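Local structure of globin protein (Ramazzottius varieornatus, 5ZIQ) at residues P58-K61 with D62-P65; F122-S125 with Y126-R129; L50-L53 with F54-H57; D78-F81 with E82-A85; V112-Q115 with H116-V119. The protein binds a heme group whose iron is hexacoordinated, as a member of the globin family, and may bind or carry oxygen, although its physiological role is not established. All coordinates share one frame; numbering follows the deposited sequence. Where two conformers were deposited one is given.

Interaction 1: P58-K61 with D62-P65. With HEM (protoporphyrin IX containing Fe), chain E; SO4 (sulfate ion), chain H.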
# COMPACT_ATOMS: atom_id res chain seq x y z
N PRO A 58 16.50 1.19 5.81
CA PRO A 58 16.60 2.23 6.86
C PRO A 58 16.68 3.68 6.35
O PRO A 58 16.14 4.56 7.01
CB PRO A 58 17.87 1.83 7.62
CG PRO A 58 17.88 0.34 7.49
CD PRO A 58 17.46 0.09 6.06
N ASP A 59 17.28 3.91 5.18
CA ASP A 59 17.35 5.27 4.62
C ASP A 59 15.97 5.86 4.23
O ASP A 59 15.85 7.08 4.06
CB ASP A 59 18.36 5.35 3.44
CG ASP A 59 17.94 4.55 2.20
OD1 ASP A 59 17.06 3.65 2.27
OD2 ASP A 59 18.51 4.81 1.13
N MET A 60 14.95 5.01 4.14
CA MET A 60 13.59 5.47 3.84
C MET A 60 13.00 6.25 5.02
O MET A 60 12.22 7.17 4.81
CB MET A 60 12.67 4.31 3.41
CG MET A 60 13.02 3.64 2.07
SD MET A 60 12.98 4.66 0.56
CE MET A 60 14.59 5.45 0.59
N LYS A 61 13.41 5.89 6.24
CA LYS A 61 13.01 6.65 7.43
C LYS A 61 13.45 8.12 7.34
O LYS A 61 12.71 9.00 7.76
CB LYS A 61 13.56 6.00 8.69
CG LYS A 61 12.82 6.38 9.96
CD LYS A 61 13.55 5.86 11.18
CE LYS A 61 12.87 6.30 12.45
NZ LYS A 61 13.69 5.92 13.64
N ASP A 62 14.62 8.37 6.75
CA ASP A 62 15.15 9.72 6.52
C ASP A 62 14.28 10.61 5.64
O ASP A 62 14.42 11.84 5.69
CB ASP A 62 16.55 9.66 5.89
CG ASP A 62 17.60 9.05 6.80
OD1 ASP A 62 17.39 9.00 8.03
OD2 ASP A 62 18.65 8.64 6.27
N LEU A 63 13.41 10.01 4.83
CA LEU A 63 12.46 10.80 4.02
C LEU A 63 11.32 11.35 4.88
O LEU A 63 10.55 12.20 4.42
CB LEU A 63 11.93 10.01 2.80
CG LEU A 63 12.92 9.42 1.79
CD1 LEU A 63 12.18 9.01 0.52
CD2 LEU A 63 14.03 10.39 1.44
N PHE A 64 11.22 10.87 6.12
CA PHE A 64 10.22 11.35 7.07
C PHE A 64 10.96 11.97 8.27
O PHE A 64 11.15 11.31 9.31
CB PHE A 64 9.37 10.21 7.61
CG PHE A 64 8.55 9.46 6.59
CD1 PHE A 64 9.08 8.35 5.93
CD2 PHE A 64 7.24 9.84 6.32
CE1 PHE A 64 8.31 7.62 5.02
CE2 PHE A 64 6.46 9.13 5.41
CZ PHE A 64 6.99 8.02 4.77
N PRO A 65 11.38 13.25 8.14
CA PRO A 65 12.19 13.87 9.21
C PRO A 65 11.51 13.90 10.60
O PRO A 65 12.21 13.91 11.62
CB PRO A 65 12.43 15.30 8.70
CG PRO A 65 12.17 15.24 7.23
CD PRO A 65 11.10 14.20 7.05
CHA HEM E . 3.18 11.10 1.06
CHB HEM E . 7.18 8.44 1.56
CHC HEM E . 5.15 5.14 -1.44
CHD HEM E . 0.85 7.07 -0.31
C1A HEM E . 4.45 10.71 1.39
C2A HEM E . 5.41 11.53 2.02
C3A HEM E . 6.55 10.79 2.17
C4A HEM E . 6.29 9.50 1.64
CMA HEM E . 7.83 11.24 2.80
CAA HEM E . 5.20 12.97 2.45
CBA HEM E . 5.35 13.13 3.97
CGA HEM E . 4.20 12.45 4.67
O1A HEM E . 3.03 12.66 4.30
O2A HEM E . 4.42 11.69 5.63
C1B HEM E . 6.99 7.32 0.73
C2B HEM E . 8.00 6.38 0.43
C3B HEM E . 7.47 5.44 -0.41
C4B HEM E . 6.05 5.83 -0.62
CMB HEM E . 9.43 6.42 0.94
CAB HEM E . 8.13 4.27 -0.99
CBB HEM E . 8.89 3.50 -0.21
C1C HEM E . 3.78 5.30 -1.33
C2C HEM E . 2.79 4.40 -1.72
C3C HEM E . 1.56 4.95 -1.37
C4C HEM E . 1.81 6.21 -0.77
CMC HEM E . 3.02 3.07 -2.39
CAC HEM E . 0.21 4.39 -1.55
CBC HEM E . -0.01 3.30 -2.26
C1D HEM E . 1.18 8.36 0.10
C2D HEM E . 0.14 9.38 0.32
C3D HEM E . 0.78 10.50 0.70
C4D HEM E . 2.22 10.16 0.70
CMD HEM E . -1.35 9.18 0.15
CAD HEM E . 0.15 11.83 1.05
CBD HEM E . 0.31 12.76 -0.15
CGD HEM E . -0.30 14.11 0.12
O1D HEM E . -1.08 14.26 1.08
O2D HEM E . -0.01 15.09 -0.62
NA HEM E . 5.01 9.48 1.13
NB HEM E . 5.89 6.96 0.07
NC HEM E . 3.16 6.39 -0.77
ND HEM E . 2.41 8.87 0.34
FE HEM E . 4.08 7.97 0.20
S SO4 H . 17.34 7.59 13.34
O1 SO4 H . 17.86 6.34 13.93
O2 SO4 H . 17.79 7.68 11.93
O3 SO4 H . 17.86 8.75 14.09
O4 SO4 H . 15.87 7.59 13.40
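F64 sets its CG beside its own backbone N (chi1 -62°), which swings the ring back toward M60 O, and CD1 passes 3.5 Å from that oxygen. The tight turns here follow helix 42-56 and are consistent with the C region of a globin, F64 probably being the phenylalanine of position CD1 that packs on the heme. The two carbonyls M60 O and K61 O lie near the plane of the ring, at its edge. The backbone makes this possible by winding through successive i to i+3 turns: L63 N bonds to M60 O at 3.1 Å and F64 N to K61 O at 2.9 Å, each N-H coming from above the carbonyl plane, while D62 N reaches D59 O only weakly. CZ of F64 is 3.2 Å from heme CHB, and the heme methyl CMA sits over one ring face, toward the rim. Placing a serine here would probably strip the cover from that heme corner and let the porphyrin edge shift. M60, bent at chi2 and chi3, and L63 carry the apolar surface toward Y126. On the other flank K61 runs extended from CG, bonds to K70 O, and NZ donates a hydrogen bond to sulfate O4 at 2.8 Å.

Interaction 2: F122-S125 with Y126-R129. With HEM (protoporphyrin IX containing Fe), chain E.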
# COMPACT_ATOMS: atom_id res chain seq x y z
N PHE A 122 13.09 11.53 -2.94
CA PHE A 122 12.26 10.48 -3.50
C PHE A 122 12.69 10.13 -4.92
O PHE A 122 12.99 11.02 -5.72
CB PHE A 122 10.78 10.85 -3.47
CG PHE A 122 9.87 9.68 -3.65
CD1 PHE A 122 9.52 8.87 -2.57
CD2 PHE A 122 9.43 9.33 -4.92
CE1 PHE A 122 8.70 7.76 -2.76
CE2 PHE A 122 8.62 8.23 -5.11
CZ PHE A 122 8.27 7.45 -4.04
N GLN A 123 12.70 8.83 -5.19
CA GLN A 123 12.97 8.26 -6.51
C GLN A 123 11.79 7.40 -6.91
O GLN A 123 11.23 6.70 -6.06
CB GLN A 123 14.18 7.32 -6.45
CG GLN A 123 15.54 7.90 -6.12
CD GLN A 123 16.60 6.81 -6.13
OE1 GLN A 123 17.44 6.74 -5.23
NE2 GLN A 123 16.56 5.93 -7.14
N GLU A 124 11.42 7.39 -8.19
CA GLU A 124 10.33 6.53 -8.70
C GLU A 124 10.50 5.04 -8.33
O GLU A 124 9.50 4.32 -8.11
CB GLU A 124 10.24 6.67 -10.22
CG GLU A 124 9.01 6.03 -10.84
CD GLU A 124 9.08 6.02 -12.37
OE1 GLU A 124 9.98 6.66 -12.95
OE2 GLU A 124 8.22 5.36 -12.99
N SER A 125 11.74 4.58 -8.27
CA SER A 125 12.01 3.20 -7.94
C SER A 125 11.61 2.82 -6.52
O SER A 125 11.52 1.63 -6.21
CB SER A 125 13.48 2.86 -8.21
OG SER A 125 14.32 3.63 -7.37
N TYR A 126 11.34 3.81 -5.67
CA TYR A 126 10.95 3.53 -4.29
C TYR A 126 9.53 2.97 -4.16
O TYR A 126 9.27 2.26 -3.22
CB TYR A 126 11.09 4.75 -3.37
CG TYR A 126 12.50 5.29 -3.22
CD1 TYR A 126 13.63 4.52 -3.58
CD2 TYR A 126 12.70 6.56 -2.68
CE1 TYR A 126 14.92 5.02 -3.42
CE2 TYR A 126 13.99 7.07 -2.51
CZ TYR A 126 15.09 6.30 -2.89
OH TYR A 126 16.37 6.82 -2.72
N PHE A 127 8.62 3.29 -5.08
CA PHE A 127 7.25 2.81 -4.91
C PHE A 127 7.17 1.29 -4.73
O PHE A 127 6.45 0.80 -3.85
CB PHE A 127 6.35 3.23 -6.06
CG PHE A 127 6.09 4.70 -6.15
CD1 PHE A 127 5.38 5.40 -5.15
CD2 PHE A 127 6.52 5.41 -7.27
CE1 PHE A 127 5.13 6.76 -5.28
CE2 PHE A 127 6.27 6.77 -7.40
CZ PHE A 127 5.57 7.45 -6.42
N GLU A 128 7.93 0.55 -5.53
CA GLU A 128 7.95 -0.91 -5.46
C GLU A 128 8.36 -1.44 -4.07
O GLU A 128 7.93 -2.51 -3.66
CB GLU A 128 8.84 -1.50 -6.58
CG GLU A 128 8.76 -3.02 -6.74
CD GLU A 128 9.60 -3.54 -7.90
OE1 GLU A 128 10.55 -2.83 -8.34
OE2 GLU A 128 9.32 -4.66 -8.38
N ARG A 129 9.14 -0.66 -3.32
CA ARG A 129 9.54 -1.05 -1.96
C ARG A 129 8.34 -1.17 -1.02
O ARG A 129 8.36 -1.94 -0.08
CB ARG A 129 10.56 -0.05 -1.40
CG ARG A 129 11.89 -0.06 -2.14
CD ARG A 129 12.85 0.99 -1.61
NE ARG A 129 14.18 0.78 -2.17
CZ ARG A 129 15.28 1.41 -1.77
NH1 ARG A 129 16.45 1.12 -2.33
NH2 ARG A 129 15.23 2.30 -0.78
CHA HEM E . 3.18 11.10 1.06
CHB HEM E . 7.18 8.44 1.56
CHC HEM E . 5.15 5.14 -1.44
CHD HEM E . 0.85 7.07 -0.31
C1A HEM E . 4.45 10.71 1.39
C2A HEM E . 5.41 11.53 2.02
C3A HEM E . 6.55 10.79 2.17
C4A HEM E . 6.29 9.50 1.64
CMA HEM E . 7.83 11.24 2.80
CAA HEM E . 5.20 12.97 2.45
CBA HEM E . 5.35 13.13 3.97
CGA HEM E . 4.20 12.45 4.67
O1A HEM E . 3.03 12.66 4.30
O2A HEM E . 4.42 11.69 5.63
C1B HEM E . 6.99 7.32 0.73
C2B HEM E . 8.00 6.38 0.43
C3B HEM E . 7.47 5.44 -0.41
C4B HEM E . 6.05 5.83 -0.62
CMB HEM E . 9.43 6.42 0.94
CAB HEM E . 8.13 4.27 -0.99
CBB HEM E . 8.89 3.50 -0.21
C1C HEM E . 3.78 5.30 -1.33
C2C HEM E . 2.79 4.40 -1.72
C3C HEM E . 1.56 4.95 -1.37
C4C HEM E . 1.81 6.21 -0.77
CMC HEM E . 3.02 3.07 -2.39
CAC HEM E . 0.21 4.39 -1.55
CBC HEM E . -0.01 3.30 -2.26
C1D HEM E . 1.18 8.36 0.10
C2D HEM E . 0.14 9.38 0.32
C3D HEM E . 0.78 10.50 0.70
C4D HEM E . 2.22 10.16 0.70
CMD HEM E . -1.35 9.18 0.15
CAD HEM E . 0.15 11.83 1.05
CBD HEM E . 0.31 12.76 -0.15
CGD HEM E . -0.30 14.11 0.12
O1D HEM E . -1.08 14.26 1.08
O2D HEM E . -0.01 15.09 -0.62
NA HEM E . 5.01 9.48 1.13
NB HEM E . 5.89 6.96 0.07
NC HEM E . 3.16 6.39 -0.77
ND HEM E . 2.41 8.87 0.34
FE HEM E . 4.08 7.97 0.20
O HOH W 1 8.65 1.65 -8.12
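Q123 serves Y126 at both ends of the residue. Its backbone O accepts from Y126 N at 2.9 Å, the N-H pointing well at the oxygen (162°) although it arrives above the carbonyl plane. Its side-chain OE1 takes the phenol proton of Y126 OH at 2.7 Å, a bond whose geometry is weak. Between these two polar contacts the aliphatic part of Q123 crosses the tyrosine ring: CB stands 3.8 Å from the ring centroid, almost on the normal, as a CH-pi contact. The E124 carbonyl is used twice as well. F127 N approaches it at 3.3 Å in a weak bond, and a water donates to the same oxygen and accepts from E128 N, so it bridges a turn where the direct backbone bonds are slack. Farther on, R129 N closes on Y126 O and continues the winding into helix 127-142, the G helix of the globin fold. At this helix start F122, Y126 and F127 form an aromatic cluster beside the heme. Y126 turns its edge to one face of F122 in a T-shaped pair, the planes 83° apart, whereas F127 receives F122 CZ 3.4 Å above its own face, with the planes at an intermediate angle. CG of F122 lies opposite its backbone N (chi1 -163°), which carries CE1 to 3.5 Å from heme C3B. The carboxylate of E124 points the other way, where OE2 makes a salt bridge with R166 NE in helix 148-170.

Interaction 3: L50-L53 with F54-H57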
# COMPACT_ATOMS: atom_id res chain seq x y z
N LEU A 50 4.91 0.73 7.40
CA LEU A 50 6.01 1.70 7.50
C LEU A 50 7.16 1.19 8.35
O LEU A 50 8.31 1.36 7.97
CB LEU A 50 5.55 3.07 8.01
CG LEU A 50 4.67 3.89 7.04
CD1 LEU A 50 4.36 5.24 7.67
CD2 LEU A 50 5.25 4.08 5.65
N LEU A 51 6.85 0.53 9.47
CA LEU A 51 7.90 -0.07 10.29
C LEU A 51 8.68 -1.13 9.50
O LEU A 51 9.91 -1.19 9.61
CB LEU A 51 7.35 -0.64 11.61
CG LEU A 51 6.75 0.42 12.53
CD1 LEU A 51 6.11 -0.23 13.74
CD2 LEU A 51 7.73 1.54 12.93
N LYS A 52 7.99 -1.90 8.65
CA LYS A 52 8.67 -2.88 7.81
C LYS A 52 9.55 -2.18 6.77
O LYS A 52 10.69 -2.60 6.52
CB LYS A 52 7.69 -3.86 7.16
CG LYS A 52 8.34 -5.01 6.40
CD LYS A 52 9.11 -5.95 7.32
CE LYS A 52 9.33 -7.27 6.63
NZ LYS A 52 10.14 -8.19 7.47
N LEU A 53 9.04 -1.10 6.18
CA LEU A 53 9.85 -0.34 5.21
C LEU A 53 11.18 0.10 5.81
O LEU A 53 12.23 -0.00 5.17
CB LEU A 53 9.08 0.89 4.72
CG LEU A 53 9.77 1.76 3.67
CD1 LEU A 53 9.92 1.06 2.32
CD2 LEU A 53 9.00 3.06 3.50
N PHE A 54 11.11 0.56 7.06
CA PHE A 54 12.28 1.09 7.73
C PHE A 54 13.28 -0.01 8.08
O PHE A 54 14.47 0.26 8.18
CB PHE A 54 11.91 1.91 8.97
CG PHE A 54 10.98 3.08 8.71
CD1 PHE A 54 10.88 3.68 7.45
CD2 PHE A 54 10.21 3.60 9.76
CE1 PHE A 54 10.01 4.76 7.24
CE2 PHE A 54 9.37 4.68 9.56
CZ PHE A 54 9.26 5.26 8.30
N ILE A 55 12.79 -1.25 8.24
CA ILE A 55 13.66 -2.43 8.48
C ILE A 55 14.37 -2.79 7.18
O ILE A 55 15.59 -2.97 7.15
CB ILE A 55 12.87 -3.66 9.02
CG1 ILE A 55 12.40 -3.43 10.46
CG2 ILE A 55 13.72 -4.94 8.97
CD1 ILE A 55 11.20 -4.28 10.86
N GLU A 56 13.61 -2.87 6.10
CA GLU A 56 14.15 -3.31 4.81
C GLU A 56 15.06 -2.27 4.18
O GLU A 56 16.03 -2.61 3.50
CB GLU A 56 13.01 -3.70 3.88
CG GLU A 56 12.14 -4.78 4.52
CD GLU A 56 11.34 -5.59 3.53
OE1 GLU A 56 10.95 -5.07 2.46
OE2 GLU A 56 11.06 -6.76 3.85
N HIS A 57 14.75 -1.00 4.44
CA HIS A 57 15.47 0.12 3.84
C HIS A 57 15.55 1.26 4.85
O HIS A 57 14.75 2.20 4.77
CB HIS A 57 14.78 0.56 2.54
CG HIS A 57 14.81 -0.47 1.45
ND1 HIS A 57 15.92 -0.69 0.66
CD2 HIS A 57 13.86 -1.35 1.03
CE1 HIS A 57 15.66 -1.66 -0.20
NE2 HIS A 57 14.41 -2.07 0.00
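L50 O is shared between the backbone and the F54 ring. It accepts F54 N at 3.1 Å, the first i to i+4 bond of this last part of an alpha helix, and it also lies over one face of the F54 ring, 3.3 Å from CG. The ring gets there because CG stays beside the F54 backbone N (chi1 -58°), folding it back along the helix. L51 O takes I55 N at 3.2 Å, and the CG1 branch of I55 runs close by the same carbonyl. K52 O is gripped twice: by E56 N at 3.0 Å, the straightest bond of the set, and weakly by I55 N. One turn apart, the side chains of K52 and E56 meet more by carbon than by charge, with CE of K52 3.3 Å from OE2 of E56 but NZ 4.0 Å from that oxygen, a long salt bridge; the ammonium also has a cation-pi partner in F136. L53 O closes the series by accepting H57 N at 2.8 Å, where the chain leaves helical geometry. Around this end of helix 42-56, L50 and L51 lean on F81 of helix 79-97, L53 touches the heme and helix 127-142, and F54 packs on K61 and F67 in the following loop.

Interaction 4: D78-F81 with E82-A85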
# COMPACT_ATOMS: atom_id res chain seq x y z
N ASP A 78 2.68 7.96 18.15
CA ASP A 78 3.00 9.31 17.70
C ASP A 78 2.01 9.79 16.65
O ASP A 78 1.74 9.08 15.68
CB ASP A 78 4.41 9.33 17.11
CG ASP A 78 4.78 10.69 16.59
OD1 ASP A 78 5.10 11.58 17.40
OD2 ASP A 78 4.74 10.88 15.35
N GLU A 79 1.50 11.02 16.83
CA GLU A 79 0.50 11.58 15.93
C GLU A 79 0.97 11.68 14.47
O GLU A 79 0.21 11.34 13.56
CB GLU A 79 0.05 12.96 16.43
CG GLU A 79 -1.07 13.57 15.61
CD GLU A 79 -1.65 14.85 16.18
OE1 GLU A 79 -1.19 15.34 17.24
OE2 GLU A 79 -2.57 15.40 15.54
N SER A 80 2.20 12.13 14.27
CA SER A 80 2.72 12.25 12.90
C SER A 80 2.87 10.88 12.24
O SER A 80 2.59 10.73 11.05
CB SER A 80 4.03 13.04 12.89
OG SER A 80 3.77 14.39 13.22
N PHE A 81 3.30 9.90 13.02
CA PHE A 81 3.38 8.53 12.52
C PHE A 81 2.02 7.93 12.16
O PHE A 81 1.89 7.30 11.10
CB PHE A 81 4.16 7.63 13.47
CG PHE A 81 4.48 6.28 12.88
CD1 PHE A 81 5.43 6.16 11.86
CD2 PHE A 81 3.81 5.15 13.31
CE1 PHE A 81 5.72 4.91 11.30
CE2 PHE A 81 4.10 3.90 12.78
CZ PHE A 81 5.04 3.78 11.76
N GLU A 82 1.02 8.17 13.01
CA GLU A 82 -0.38 7.77 12.74
C GLU A 82 -0.83 8.38 11.40
O GLU A 82 -1.41 7.66 10.57
CB GLU A 82 -1.32 8.21 13.87
CG GLU A 82 -1.17 7.50 15.22
CD GLU A 82 -1.63 8.33 16.43
OE1 GLU A 82 -2.29 9.38 16.31
OE2 GLU A 82 -1.31 7.94 17.56
N GLU A 83 -0.49 9.66 11.16
CA GLU A 83 -0.89 10.32 9.90
C GLU A 83 -0.22 9.66 8.71
O GLU A 83 -0.87 9.38 7.71
CB GLU A 83 -0.63 11.83 9.94
CG GLU A 83 -1.57 12.54 10.92
CD GLU A 83 -1.07 13.90 11.40
OE1 GLU A 83 -1.86 14.59 12.07
OE2 GLU A 83 0.10 14.28 11.16
N ALA A 84 1.09 9.40 8.83
CA ALA A 84 1.84 8.79 7.72
C ALA A 84 1.39 7.35 7.45
O ALA A 84 1.27 6.93 6.30
CB ALA A 84 3.34 8.86 8.00
N ALA A 85 1.11 6.63 8.53
CA ALA A 85 0.63 5.25 8.41
C ALA A 85 -0.70 5.21 7.66
O ALA A 85 -0.87 4.39 6.74
CB ALA A 85 0.50 4.63 9.79
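D78 and E82 open the first turn of helix 79-97, a local capping and i to i+4 contact at the start of the helix that later carries the iron ligand H88, the E helix of a globin. E82 N meets D78 O at 2.9 Å, nearly straight on, while the D78 side chain serves as N-cap. With CG opposite its backbone N (chi1 178°), D78 turns its carboxylate over the helix end, and OD2 accepts F81 N at 2.9 Å on its anti side, 19° out of the carboxylate plane. An amide of the first turn, too early for a backbone acceptor four residues back, is thereby satisfied. Regular bonds follow, F81 O accepting A85 N at 2.8 Å. F81 itself sends its ring away from this turn, to F67 and L51, and A84 touches the heme while its O receives ND1 of H88, a second-shell hold on that ligand. On the other flank the side chains of E79 and E83 cross at a slant, OE2 of E79 3.6 Å from OE1 of E83, their carboxylate planes 63° apart. E82 instead folds back over the turn, its CG 3.3 Å from D78 O. E79, E82 and E83, with L86, also line a separate heme contact, distinct from the pocket of the heme that A84 touches. Carboxylates gathered at a helix N-terminus would probably be eased by the helix dipole, but the closeness of E79 and E83 is likely to raise the affinity of one of them for a proton, plausible at the pH 4 of this structure.

Interaction 5: V112-Q115 with H116-V119. With HEM (protoporphyrin IX containing Fe), chain E; SO4 (sulfate ion), chain G.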
# COMPACT_ATOMS: atom_id res chain seq x y z
N VAL A 112 -1.72 9.70 -6.23
CA VAL A 112 -0.73 9.25 -5.22
C VAL A 112 0.67 9.42 -5.81
O VAL A 112 1.56 9.96 -5.16
CB VAL A 112 -0.96 7.78 -4.84
CG1 VAL A 112 0.18 7.24 -3.99
CG2 VAL A 112 -2.28 7.60 -4.11
N GLY A 113 0.85 8.97 -7.05
CA GLY A 113 2.17 9.10 -7.69
C GLY A 113 2.60 10.55 -7.84
O GLY A 113 3.74 10.89 -7.51
N ARG A 114 1.68 11.39 -8.32
CA ARG A 114 1.95 12.83 -8.48
C ARG A 114 2.32 13.51 -7.16
O ARG A 114 3.12 14.44 -7.14
CB ARG A 114 0.75 13.51 -9.14
CG ARG A 114 0.86 15.02 -9.31
CD ARG A 114 0.02 15.49 -10.49
NE ARG A 114 -0.89 14.46 -10.97
CZ ARG A 114 -2.07 14.18 -10.42
NH1 ARG A 114 -2.48 14.86 -9.35
NH2 ARG A 114 -2.83 13.23 -10.93
N GLN A 115 1.76 13.00 -6.05
CA GLN A 115 2.04 13.53 -4.72
C GLN A 115 3.45 13.28 -4.19
O GLN A 115 3.85 13.94 -3.24
CB GLN A 115 0.99 13.06 -3.72
CG GLN A 115 -0.37 13.71 -3.94
CD GLN A 115 -1.45 13.04 -3.13
OE1 GLN A 115 -1.44 11.82 -2.93
NE2 GLN A 115 -2.40 13.83 -2.66
N HIS A 116 4.20 12.34 -4.79
CA HIS A 116 5.61 12.11 -4.41
C HIS A 116 6.65 12.84 -5.24
O HIS A 116 7.83 12.78 -4.92
CB HIS A 116 5.93 10.60 -4.39
CG HIS A 116 5.13 9.85 -3.38
ND1 HIS A 116 3.79 9.57 -3.58
CD2 HIS A 116 5.45 9.34 -2.16
CE1 HIS A 116 3.32 8.93 -2.52
NE2 HIS A 116 4.31 8.77 -1.65
N LYS A 117 6.22 13.55 -6.29
CA LYS A 117 7.16 14.21 -7.21
C LYS A 117 8.18 15.12 -6.55
O LYS A 117 9.37 15.14 -6.94
CB LYS A 117 6.37 15.01 -8.24
CG LYS A 117 5.83 14.14 -9.36
CD LYS A 117 4.78 14.91 -10.16
CE LYS A 117 5.41 15.80 -11.22
NZ LYS A 117 4.36 16.39 -12.11
N THR A 118 7.71 15.85 -5.55
CA THR A 118 8.50 16.85 -4.83
C THR A 118 8.95 16.46 -3.42
O THR A 118 9.50 17.30 -2.70
CB THR A 118 7.68 18.13 -4.69
OG1 THR A 118 6.50 17.84 -3.92
CG2 THR A 118 7.30 18.62 -6.05
N VAL A 119 8.68 15.22 -3.01
CA VAL A 119 9.19 14.71 -1.74
C VAL A 119 10.72 14.70 -1.88
O VAL A 119 11.23 14.05 -2.79
CB VAL A 119 8.68 13.30 -1.40
CG1 VAL A 119 9.44 12.73 -0.21
CG2 VAL A 119 7.19 13.32 -1.10
CHA HEM E . 3.18 11.10 1.06
CHB HEM E . 7.18 8.44 1.56
CHC HEM E . 5.15 5.14 -1.44
CHD HEM E . 0.85 7.07 -0.31
C1A HEM E . 4.45 10.71 1.39
C2A HEM E . 5.41 11.53 2.02
C3A HEM E . 6.55 10.79 2.17
C4A HEM E . 6.29 9.50 1.64
CMA HEM E . 7.83 11.24 2.80
CAA HEM E . 5.20 12.97 2.45
CBA HEM E . 5.35 13.13 3.97
CGA HEM E . 4.20 12.45 4.67
O1A HEM E . 3.03 12.66 4.30
O2A HEM E . 4.42 11.69 5.63
C1B HEM E . 6.99 7.32 0.73
C2B HEM E . 8.00 6.38 0.43
C3B HEM E . 7.47 5.44 -0.41
C4B HEM E . 6.05 5.83 -0.62
CMB HEM E . 9.43 6.42 0.94
CAB HEM E . 8.13 4.27 -0.99
CBB HEM E . 8.89 3.50 -0.21
C1C HEM E . 3.78 5.30 -1.33
C2C HEM E . 2.79 4.40 -1.72
C3C HEM E . 1.56 4.95 -1.37
C4C HEM E . 1.81 6.21 -0.77
CMC HEM E . 3.02 3.07 -2.39
CAC HEM E . 0.21 4.39 -1.55
CBC HEM E . -0.01 3.30 -2.26
C1D HEM E . 1.18 8.36 0.10
C2D HEM E . 0.14 9.38 0.32
C3D HEM E . 0.78 10.50 0.70
C4D HEM E . 2.22 10.16 0.70
CMD HEM E . -1.35 9.18 0.15
CAD HEM E . 0.15 11.83 1.05
CBD HEM E . 0.31 12.76 -0.15
CGD HEM E . -0.30 14.11 0.12
O1D HEM E . -1.08 14.26 1.08
O2D HEM E . -0.01 15.09 -0.62
NA HEM E . 5.01 9.48 1.13
NB HEM E . 5.89 6.96 0.07
NC HEM E . 3.16 6.39 -0.77
ND HEM E . 2.41 8.87 0.34
FE HEM E . 4.08 7.97 0.20
S SO4 G . -3.70 17.22 -7.65
O1 SO4 G . -4.61 16.42 -8.50
O2 SO4 G . -2.56 16.39 -7.20
O3 SO4 G . -3.20 18.38 -8.43
O4 SO4 G . -4.44 17.71 -6.45
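H116 folds its imidazole back against the turn of helix before it and forward to the iron. CB passes G113 O, the carbonyl that accepts H116 N. CG stays beside the backbone N (chi1 -62°), which turns the ring back to V112 O. There ND1 donates at 2.8 Å, the acceptor only 4° out of the ring plane; this bond to the residue four places earlier is the usual one of a globin proximal histidine, and it fixes the rotation of the ring. Along the far edge CE1 comes 3.0 Å from heme ND and CD2 3.3 Å from heme NB, and between them NE2 binds the iron at 2.0 Å, with NE2 of H88 as the other axial ligand. V112 CG1 lies 3.7 Å from heme CHD, and V119 packs on the heme methyl CMA. Q115 follows the propionate, with CB 3.6 Å from heme CBD and NE2 3.4 Å from O2D; losing this chain to a glycine would probably uncover the propionate and give it freedom to turn. F122 and F127 also flank the H116 ring, and helix 148-170 covers the end of helix 102-115, I165 against V112 and F169 against H116 and K117.

From the N terminus the contacts come in series, none nesting in or crossing another, and each is local, closing one or a few consecutive turns. Interaction 3 ends helix 42-56 and runs straight into interaction 1, whose turns lead toward helix 72-76; F54 packs on K61 and F64 across that junction. Interaction 4 then starts helix 79-97, meeting interaction 3 where L50 and L51 touch A84, A85 and F81. Interaction 5 ends helix 102-115 and interaction 2 begins helix 127-142; they join through F127 and F122 against H116. Interaction 2 returns to the early part of the chain, R129 reaching H57 and M60, so that all five stretches contribute to the walls of the heme pocket.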